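PDB 5C1F: septation protein imp2, which anchors the cytokinetic machinery to phospholipid membranes through its F-BAR domain and is required for normal septation and disassembly of the medial ring. Local coordinates for residues N46-Y51 with K87-I92; T271-P276 with V295-Q300. All blocks are in the same frame, centred on the assembly; numbering follows the deposited sequence.

Interaction 1 comes first along the chain and interaction 2 closes it: 46-51 and 87-92 lie on the long helices 18-59 and 69-155, whereas 271-276 and 295-300 carry the two short strands that follow the last helix, 256-267. The two contacts share no helix or strand. Their centres are 59 Å apart and their nearest atoms about 42 Å, with interaction 1 about 18 Å from the centre of the chain and interaction 2 about 76 Å from it. Both nevertheless reach the second subunit. The dimer is thus joined in the middle by the helical bundle and again, far out, by the C-terminal end of this F-BAR construct.

Interaction 1: residues N46-Y51 with K87-I92; sequences NIEEDY and KSHLQI
Glu48 and His89 join helices 18-59 and 69-155 through a buried His-carboxylate hydrogen bond within the antiparallel helical bundle of the F-BAR domain. The two short segments run nearly antiparallel, with their axes 8.1 Å apart. Glu48 has CG anti to its backbone N (chi1 -167°), and the bend at chi2 turns CD toward His89; the two side chains cross at about a right angle, and the carboxylate meets the imidazole at its ND1 edge. Its OE2 accepts the N-H of His89 ND1, 2.6 Å away, in a short and nearly straight hydrogen bond. The oxygen lies in the plane of the imidazole ring, but the N-H comes to it from above the carboxylate plane, the two flat groups being turned 42° against each other. The other carboxylate oxygen, OE1, forms a salt bridge with Arg44 and accepts a hydrogen bond from Tyr51 OH of the second subunit, so this one buried group ties together two helices and both chains. On the far side of the imidazole, NE2 is hydrogen-bonded to Asp240 of helix 162-252. With a carboxylate at each nitrogen the ring's rotation is fixed, and a positive charge on it would probably be favoured.

One face of the same imidazole receives the edge of Tyr51, an edge-to-face pair with planes 83° apart and centroids 5.0 Å apart. Tyr51 OH in turn bonds to Glu48 of the second subunit, and its ring stacks on Tyr51 of the second subunit, which places the contact beside the dimer interface. Around this pair, Leu90 CD1 touches Glu49 CG at 4.4 Å, and Ile92 CG2 lies beside Glu48 OE2. Tyr51 CE2 sits over the rim of the imidazole, 3.6 Å from His89 CE1.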
ATOM      1  N   ASN A  46      -3.395  -9.363   2.889  1.00 25.82           N
ATOM      2  CA  ASN A  46      -3.192  -9.647   1.474  1.00 29.20           C
ATOM      3  C   ASN A  46      -3.153  -8.369   0.653  1.00 25.30           C
ATOM      4  O   ASN A  46      -2.400  -8.268  -0.317  1.00 25.78           O
ATOM      5  CB  ASN A  46      -4.280 -10.583   0.944  1.00 29.33           C
ATOM      6  CG  ASN A  46      -3.988 -12.043   1.247  1.00 34.70           C
ATOM      7  OD1 ASN A  46      -2.828 -12.441   1.380  1.00 34.21           O
ATOM      8  ND2 ASN A  46      -5.039 -12.848   1.354  1.00 37.20           N
ATOM      9  N   ILE A  47      -3.968  -7.395   1.048  1.00 22.93           N
ATOM     10  CA  ILE A  47      -3.934  -6.074   0.432  1.00 30.40           C
ATOM     11  C   ILE A  47      -2.542  -5.470   0.584  1.00 19.20           C
ATOM     12  O   ILE A  47      -1.977  -4.942  -0.373  1.00 21.94           O
ATOM     13  CB  ILE A  47      -4.986  -5.126   1.052  1.00 31.90           C
ATOM     14  CG1 ILE A  47      -6.398  -5.590   0.692  1.00 28.71           C
ATOM     15  CG2 ILE A  47      -4.766  -3.694   0.582  1.00 19.62           C
ATOM     16  CD1 ILE A  47      -7.498  -4.778   1.344  1.00 30.64           C
ATOM     17  N   GLU A  48      -1.988  -5.574   1.786  1.00 18.65           N
ATOM     18  CA  GLU A  48      -0.663  -5.032   2.060  1.00 20.49           C
ATOM     19  C   GLU A  48       0.418  -5.764   1.272  1.00 22.25           C
ATOM     20  O   GLU A  48       1.357  -5.149   0.766  1.00 25.57           O
ATOM     21  CB  GLU A  48      -0.353  -5.105   3.555  1.00 17.70           C
ATOM     22  CG  GLU A  48       0.861  -4.285   3.972  1.00 26.05           C
ATOM     23  CD  GLU A  48       0.580  -2.789   3.977  1.00 22.72           C
ATOM     24  OE1 GLU A  48      -0.585  -2.402   3.749  1.00 19.85           O
ATOM     25  OE2 GLU A  48       1.521  -2.000   4.216  1.00 18.83           O
ATOM     26  N   GLU A  49       0.277  -7.080   1.166  1.00 24.46           N
ATOM     27  CA  GLU A  49       1.254  -7.900   0.460  1.00 29.15           C
ATOM     28  C   GLU A  49       1.295  -7.550  -1.024  1.00 19.88           C
ATOM     29  O   GLU A  49       2.367  -7.336  -1.588  1.00 30.19           O
ATOM     30  CB  GLU A  49       0.938  -9.386   0.644  1.00 24.14           C
ATOM     31  CG  GLU A  49       1.974 -10.323   0.034  1.00 29.88           C
ATOM     32  CD  GLU A  49       1.640 -11.791   0.257  1.00 37.35           C
ATOM     33  OE1 GLU A  49       0.624 -12.079   0.922  1.00 43.44           O
ATOM     34  OE2 GLU A  49       2.394 -12.657  -0.232  1.00 40.78           O
ATOM     35  N   ASP A  50       0.120  -7.500  -1.643  1.00 20.34           N
ATOM     36  CA  ASP A  50      -0.009  -7.139  -3.052  1.00 20.86           C
ATOM     37  C   ASP A  50       0.605  -5.770  -3.331  1.00 28.00           C
ATOM     38  O   ASP A  50       1.304  -5.577  -4.326  1.00 25.71           O
ATOM     39  CB  ASP A  50      -1.482  -7.151  -3.468  1.00 27.35           C
ATOM     40  CG  ASP A  50      -1.685  -6.768  -4.923  1.00 41.81           C
ATOM     41  OD1 ASP A  50      -0.911  -7.245  -5.780  1.00 46.23           O
ATOM     42  OD2 ASP A  50      -2.620  -5.990  -5.211  1.00 49.31           O
ATOM     43  N   TYR A  51       0.319  -4.826  -2.439  1.00 19.26           N
ATOM     44  CA  TYR A  51       0.885  -3.484  -2.465  1.00 18.56           C
ATOM     45  C   TYR A  51       2.416  -3.551  -2.450  1.00 23.34           C
ATOM     46  O   TYR A  51       3.088  -2.949  -3.291  1.00 20.12           O
ATOM     47  CB  TYR A  51       0.349  -2.697  -1.264  1.00 22.21           C
ATOM     48  CG  TYR A  51       0.663  -1.217  -1.206  1.00 20.60           C
ATOM     49  CD1 TYR A  51       0.347  -0.366  -2.258  1.00 23.71           C
ATOM     50  CD2 TYR A  51       1.218  -0.660  -0.063  1.00 21.32           C
ATOM     51  CE1 TYR A  51       0.616   0.998  -2.181  1.00 21.92           C
ATOM     52  CE2 TYR A  51       1.486   0.695   0.024  1.00 21.34           C
ATOM     53  CZ  TYR A  51       1.186   1.520  -1.034  1.00 23.51           C
ATOM     54  OH  TYR A  51       1.459   2.870  -0.938  1.00 21.91           O
ATOM     55  N   LYS A  87      10.212  -3.208   0.626  1.00 18.07           N
ATOM     56  CA  LYS A  87      10.724  -4.179   1.593  1.00 21.48           C
ATOM     57  C   LYS A  87      10.022  -4.054   2.938  1.00 29.75           C
ATOM     58  O   LYS A  87       9.690  -5.056   3.576  1.00 28.15           O
ATOM     59  CB  LYS A  87      12.229  -4.001   1.800  1.00 19.25           C
ATOM     60  CG  LYS A  87      13.071  -4.128   0.551  1.00 24.89           C
ATOM     61  CD  LYS A  87      14.508  -3.706   0.835  1.00 27.63           C
ATOM     62  CE  LYS A  87      15.333  -3.617  -0.437  1.00 29.92           C
ATOM     63  NZ  LYS A  87      16.718  -3.139  -0.165  1.00 38.07           N
ATOM     64  N   SER A  88       9.820  -2.813   3.369  1.00 17.89           N
ATOM     65  CA  SER A  88       9.150  -2.538   4.629  1.00 17.74           C
ATOM     66  C   SER A  88       7.708  -3.029   4.574  1.00 33.24           C
ATOM     67  O   SER A  88       7.262  -3.764   5.453  1.00 17.64           O
ATOM     68  CB  SER A  88       9.199  -1.042   4.949  1.00 22.66           C
ATOM     69  OG  SER A  88       8.416  -0.729   6.090  1.00 20.17           O
ATOM     70  N   HIS A  89       6.989  -2.628   3.530  1.00 17.06           N
ATOM     71  CA  HIS A  89       5.599  -3.040   3.369  1.00 26.30           C
ATOM     72  C   HIS A  89       5.460  -4.563   3.275  1.00 17.44           C
ATOM     73  O   HIS A  89       4.470  -5.120   3.745  1.00 18.57           O
ATOM     74  CB  HIS A  89       4.981  -2.364   2.142  1.00 20.19           C
ATOM     75  CG  HIS A  89       4.584  -0.940   2.379  1.00 22.70           C
ATOM     76  ND1 HIS A  89       3.431  -0.593   3.053  1.00 21.90           N
ATOM     77  CD2 HIS A  89       5.184   0.225   2.041  1.00 16.25           C
ATOM     78  CE1 HIS A  89       3.341   0.723   3.116  1.00 21.63           C
ATOM     79  NE2 HIS A  89       4.393   1.244   2.512  1.00 16.19           N
ATOM     80  N   LEU A  90       6.449  -5.236   2.693  1.00 17.91           N
ATOM     81  CA  LEU A  90       6.421  -6.697   2.630  1.00 21.36           C
ATOM     82  C   LEU A  90       6.568  -7.293   4.026  1.00 27.36           C
ATOM     83  O   LEU A  90       5.859  -8.237   4.385  1.00 24.35           O
ATOM     84  CB  LEU A  90       7.518  -7.237   1.711  1.00 24.68           C
ATOM     85  CG  LEU A  90       7.483  -8.753   1.481  1.00 26.92           C
ATOM     86  CD1 LEU A  90       6.159  -9.176   0.861  1.00 22.21           C
ATOM     87  CD2 LEU A  90       8.647  -9.209   0.617  1.00 28.88           C
ATOM     88  N   GLN A  91       7.491  -6.734   4.804  1.00 18.88           N
ATOM     89  CA  GLN A  91       7.689  -7.140   6.192  1.00 24.47           C
ATOM     90  C   GLN A  91       6.426  -6.871   7.019  1.00 23.85           C
ATOM     91  O   GLN A  91       6.024  -7.694   7.839  1.00 24.76           O
ATOM     92  CB  GLN A  91       8.898  -6.407   6.791  1.00 19.47           C
ATOM     93  CG  GLN A  91       9.090  -6.578   8.297  1.00 32.66           C
ATOM     94  CD  GLN A  91       9.626  -7.946   8.684  1.00 41.09           C
ATOM     95  OE1 GLN A  91       8.961  -8.965   8.496  1.00 44.72           O
ATOM     96  NE2 GLN A  91      10.835  -7.972   9.237  1.00 44.99           N
ATOM     97  N   ILE A  92       5.795  -5.725   6.786  1.00 24.89           N
ATOM     98  CA  ILE A  92       4.576  -5.365   7.503  1.00 24.50           C
ATOM     99  C   ILE A  92       3.438  -6.333   7.180  1.00 23.10           C
ATOM    100  O   ILE A  92       2.706  -6.760   8.076  1.00 21.06           O
ATOM    101  CB  ILE A  92       4.135  -3.919   7.179  1.00 22.72           C
ATOM    102  CG1 ILE A  92       5.176  -2.923   7.692  1.00 23.89           C
ATOM    103  CG2 ILE A  92       2.784  -3.612   7.817  1.00 21.01           C
ATOM    104  CD1 ILE A  92       5.352  -2.949   9.198  1.00 17.75           C
TER

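Interaction 2: residues T271-P276 with V295-Q300; sequences TGIPQP and VQANFQ
Strand pairing joins Gly272 and Ile273 to Val295 and Gln296 at the C-terminal end of this F-BAR construct, beyond helix 256-267, where the two strands form a small antiparallel sheet. Gly272 faces Gln296 as a non-hydrogen-bonded pair, with their CA atoms 4.4 Å apart. Ile273 and Val295 make the hydrogen-bonded pair: Ile273 N gives to Val295 O at 2.9 Å, and Val295 N gives to Ile273 O at 3.0 Å. Beyond Gly272, the pairing continues into the flanking loop residues, where Ala297 N reaches Thr271 O at 2.8 Å in an almost straight bond.

Ile273 O has a second donor, Gln275 NE2, at 3.0 Å. The two N-H groups come from opposite faces of the carbonyl plane, the amide from well above it. Gln275 reaches back because its chain bends at chi2 (-59°), and its amide carbon CD then rests 3.5 Å from Val295 CG2, the side chains crossing obliquely.

Ile273 has CG1 beside its backbone N (chi1 -48°). This branch passes Ala297 CB, and CD1 meets Phe299 CZ at 3.8 Å, tip to tip. The second subunit packs against the same segment: its Asn10 accepts a hydrogen bond from Phe299 N, and its Arg205 touches the Phe299 side chain. The arrangement is a two-stranded antiparallel beta ladder, closing a long excursion of the chain and leading the end of the construct onto the partner subunit of the F-BAR dimer.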
ATOM      1  N   THR A 271      35.873  23.832 -28.131  1.00 37.88           N
ATOM      2  CA  THR A 271      35.907  25.205 -27.639  1.00 37.88           C
ATOM      3  C   THR A 271      36.392  26.154 -28.724  1.00 38.12           C
ATOM      4  O   THR A 271      36.524  27.356 -28.504  1.00 40.31           O
ATOM      5  CB  THR A 271      36.818  25.346 -26.403  1.00 36.39           C
ATOM      6  OG1 THR A 271      38.163  24.995 -26.753  1.00 41.02           O
ATOM      7  CG2 THR A 271      36.336  24.441 -25.280  1.00 32.82           C
ATOM      8  N   GLY A 272      36.658  25.604 -29.902  1.00 38.03           N
ATOM      9  CA  GLY A 272      37.185  26.389 -31.000  1.00 39.99           C
ATOM     10  C   GLY A 272      36.164  26.686 -32.079  1.00 39.04           C
ATOM     11  O   GLY A 272      35.583  25.774 -32.669  1.00 33.20           O
ATOM     12  N   ILE A 273      35.951  27.974 -32.334  1.00 36.98           N
ATOM     13  CA  ILE A 273      35.040  28.420 -33.377  1.00 37.00           C
ATOM     14  C   ILE A 273      35.702  28.313 -34.747  1.00 43.04           C
ATOM     15  O   ILE A 273      36.761  28.902 -34.977  1.00 44.45           O
ATOM     16  CB  ILE A 273      34.585  29.877 -33.152  1.00 36.82           C
ATOM     17  CG1 ILE A 273      34.124  30.079 -31.708  1.00 34.50           C
ATOM     18  CG2 ILE A 273      33.483  30.251 -34.132  1.00 37.47           C
ATOM     19  CD1 ILE A 273      33.742  31.506 -31.387  1.00 36.61           C
ATOM     20  N   PRO A 274      35.087  27.546 -35.659  1.00 47.70           N
ATOM     21  CA  PRO A 274      35.603  27.437 -37.028  1.00 34.22           C
ATOM     22  C   PRO A 274      35.564  28.774 -37.766  1.00 41.20           C
ATOM     23  O   PRO A 274      34.544  29.461 -37.747  1.00 39.15           O
ATOM     24  CB  PRO A 274      34.664  26.415 -37.684  1.00 36.81           C
ATOM     25  CG  PRO A 274      33.450  26.389 -36.828  1.00 41.03           C
ATOM     26  CD  PRO A 274      33.912  26.687 -35.438  1.00 39.73           C
ATOM     27  N   GLN A 275      36.678  29.133 -38.397  1.00 41.26           N
ATOM     28  CA  GLN A 275      36.779  30.381 -39.143  1.00 42.98           C
ATOM     29  C   GLN A 275      36.487  30.141 -40.617  1.00 44.33           C
ATOM     30  O   GLN A 275      36.846  29.095 -41.158  1.00 41.42           O
ATOM     31  CB  GLN A 275      38.170  31.001 -38.975  1.00 44.54           C
ATOM     32  CG  GLN A 275      38.544  31.290 -37.533  1.00 48.35           C
ATOM     33  CD  GLN A 275      37.575  32.242 -36.863  1.00 51.20           C
ATOM     34  OE1 GLN A 275      37.497  33.418 -37.220  1.00 59.27           O
ATOM     35  NE2 GLN A 275      36.826  31.738 -35.889  1.00 46.11           N
ATOM     36  N   PRO A 276      35.827  31.112 -41.270  1.00 46.51           N
ATOM     37  CA  PRO A 276      35.523  31.013 -42.701  1.00 46.17           C
ATOM     38  C   PRO A 276      36.779  30.831 -43.545  1.00 48.17           C
ATOM     39  O   PRO A 276      37.830  31.380 -43.203  1.00 48.25           O
ATOM     40  CB  PRO A 276      34.844  32.353 -43.012  1.00 47.05           C
ATOM     41  CG  PRO A 276      35.266  33.267 -41.905  1.00 46.87           C
ATOM     42  CD  PRO A 276      35.365  32.388 -40.700  1.00 43.86           C
ATOM     43  N   VAL A 295      39.357  29.716 -33.677  1.00 38.09           N
ATOM     44  CA  VAL A 295      39.549  30.768 -32.688  1.00 48.21           C
ATOM     45  C   VAL A 295      38.769  30.413 -31.428  1.00 50.10           C
ATOM     46  O   VAL A 295      37.558  30.199 -31.485  1.00 52.52           O
ATOM     47  CB  VAL A 295      39.095  32.144 -33.209  1.00 51.19           C
ATOM     48  CG1 VAL A 295      39.085  33.163 -32.080  1.00 39.73           C
ATOM     49  CG2 VAL A 295      39.994  32.605 -34.349  1.00 40.71           C
ATOM     50  N   GLN A 296      39.470  30.341 -30.300  1.00 50.09           N
ATOM     51  CA  GLN A 296      38.869  29.925 -29.034  1.00 47.65           C
ATOM     52  C   GLN A 296      37.702  30.821 -28.620  1.00 44.33           C
ATOM     53  O   GLN A 296      37.829  32.046 -28.580  1.00 50.47           O
ATOM     54  CB  GLN A 296      39.928  29.904 -27.926  1.00 51.76           C
ATOM     55  CG  GLN A 296      39.413  29.417 -26.576  1.00 56.54           C
ATOM     56  CD  GLN A 296      40.508  29.331 -25.526  1.00 65.59           C
ATOM     57  OE1 GLN A 296      41.685  29.546 -25.816  1.00 70.03           O
ATOM     58  NE2 GLN A 296      40.121  29.016 -24.295  1.00 68.96           N
ATOM     59  N   ALA A 297      36.566  30.196 -28.323  1.00 43.15           N
ATOM     60  CA  ALA A 297      35.380  30.913 -27.864  1.00 40.81           C
ATOM     61  C   ALA A 297      35.645  31.588 -26.521  1.00 45.40           C
ATOM     62  O   ALA A 297      36.342  31.038 -25.667  1.00 46.90           O
ATOM     63  CB  ALA A 297      34.197  29.967 -27.759  1.00 32.29           C
ATOM     64  N   ASN A 298      35.086  32.778 -26.335  1.00 48.08           N
ATOM     65  CA  ASN A 298      35.365  33.567 -25.142  1.00 54.57           C
ATOM     66  C   ASN A 298      34.199  34.480 -24.780  1.00 55.27           C
ATOM     67  O   ASN A 298      34.391  35.647 -24.431  1.00 61.68           O
ATOM     68  CB  ASN A 298      36.642  34.392 -25.348  1.00 61.46           C
ATOM     69  CG  ASN A 298      37.244  34.881 -24.044  1.00 66.18           C
ATOM     70  OD1 ASN A 298      37.100  34.244 -22.999  1.00 64.28           O
ATOM     71  ND2 ASN A 298      37.927  36.018 -24.100  1.00 69.49           N
ATOM     72  N   PHE A 299      32.986  33.945 -24.865  1.00 51.90           N
ATOM     73  CA  PHE A 299      31.790  34.727 -24.579  1.00 50.88           C
ATOM     74  C   PHE A 299      31.479  34.768 -23.087  1.00 53.90           C
ATOM     75  O   PHE A 299      31.966  33.941 -22.315  1.00 51.74           O
ATOM     76  CB  PHE A 299      30.586  34.161 -25.334  1.00 42.04           C
ATOM     77  CG  PHE A 299      30.811  34.011 -26.806  1.00 37.55           C
ATOM     78  CD1 PHE A 299      30.812  35.119 -27.638  1.00 40.71           C
ATOM     79  CD2 PHE A 299      31.017  32.761 -27.362  1.00 37.77           C
ATOM     80  CE1 PHE A 299      31.019  34.980 -28.999  1.00 42.66           C
ATOM     81  CE2 PHE A 299      31.223  32.615 -28.720  1.00 39.59           C
ATOM     82  CZ  PHE A 299      31.224  33.727 -29.540  1.00 43.82           C
ATOM     83  N   GLN A 300      30.666  35.743 -22.695  1.00 56.69           N
ATOM     84  CA  GLN A 300      30.140  35.816 -21.337  1.00 59.54           C
ATOM     85  C   GLN A 300      28.717  35.265 -21.313  1.00 56.00           C
ATOM     86  O   GLN A 300      27.936  35.523 -22.230  1.00 57.80           O
ATOM     87  CB  GLN A 300      30.172  37.257 -20.818  1.00 64.96           C
ATOM     88  CG  GLN A 300      31.568  37.805 -20.562  1.00 72.14           C
ATOM     89  CD  GLN A 300      32.190  37.259 -19.290  1.00 77.12           C
ATOM     90  OE1 GLN A 300      31.487  36.877 -18.354  1.00 78.14           O
ATOM     91  NE2 GLN A 300      33.517  37.221 -19.250  1.00 77.95           N
TER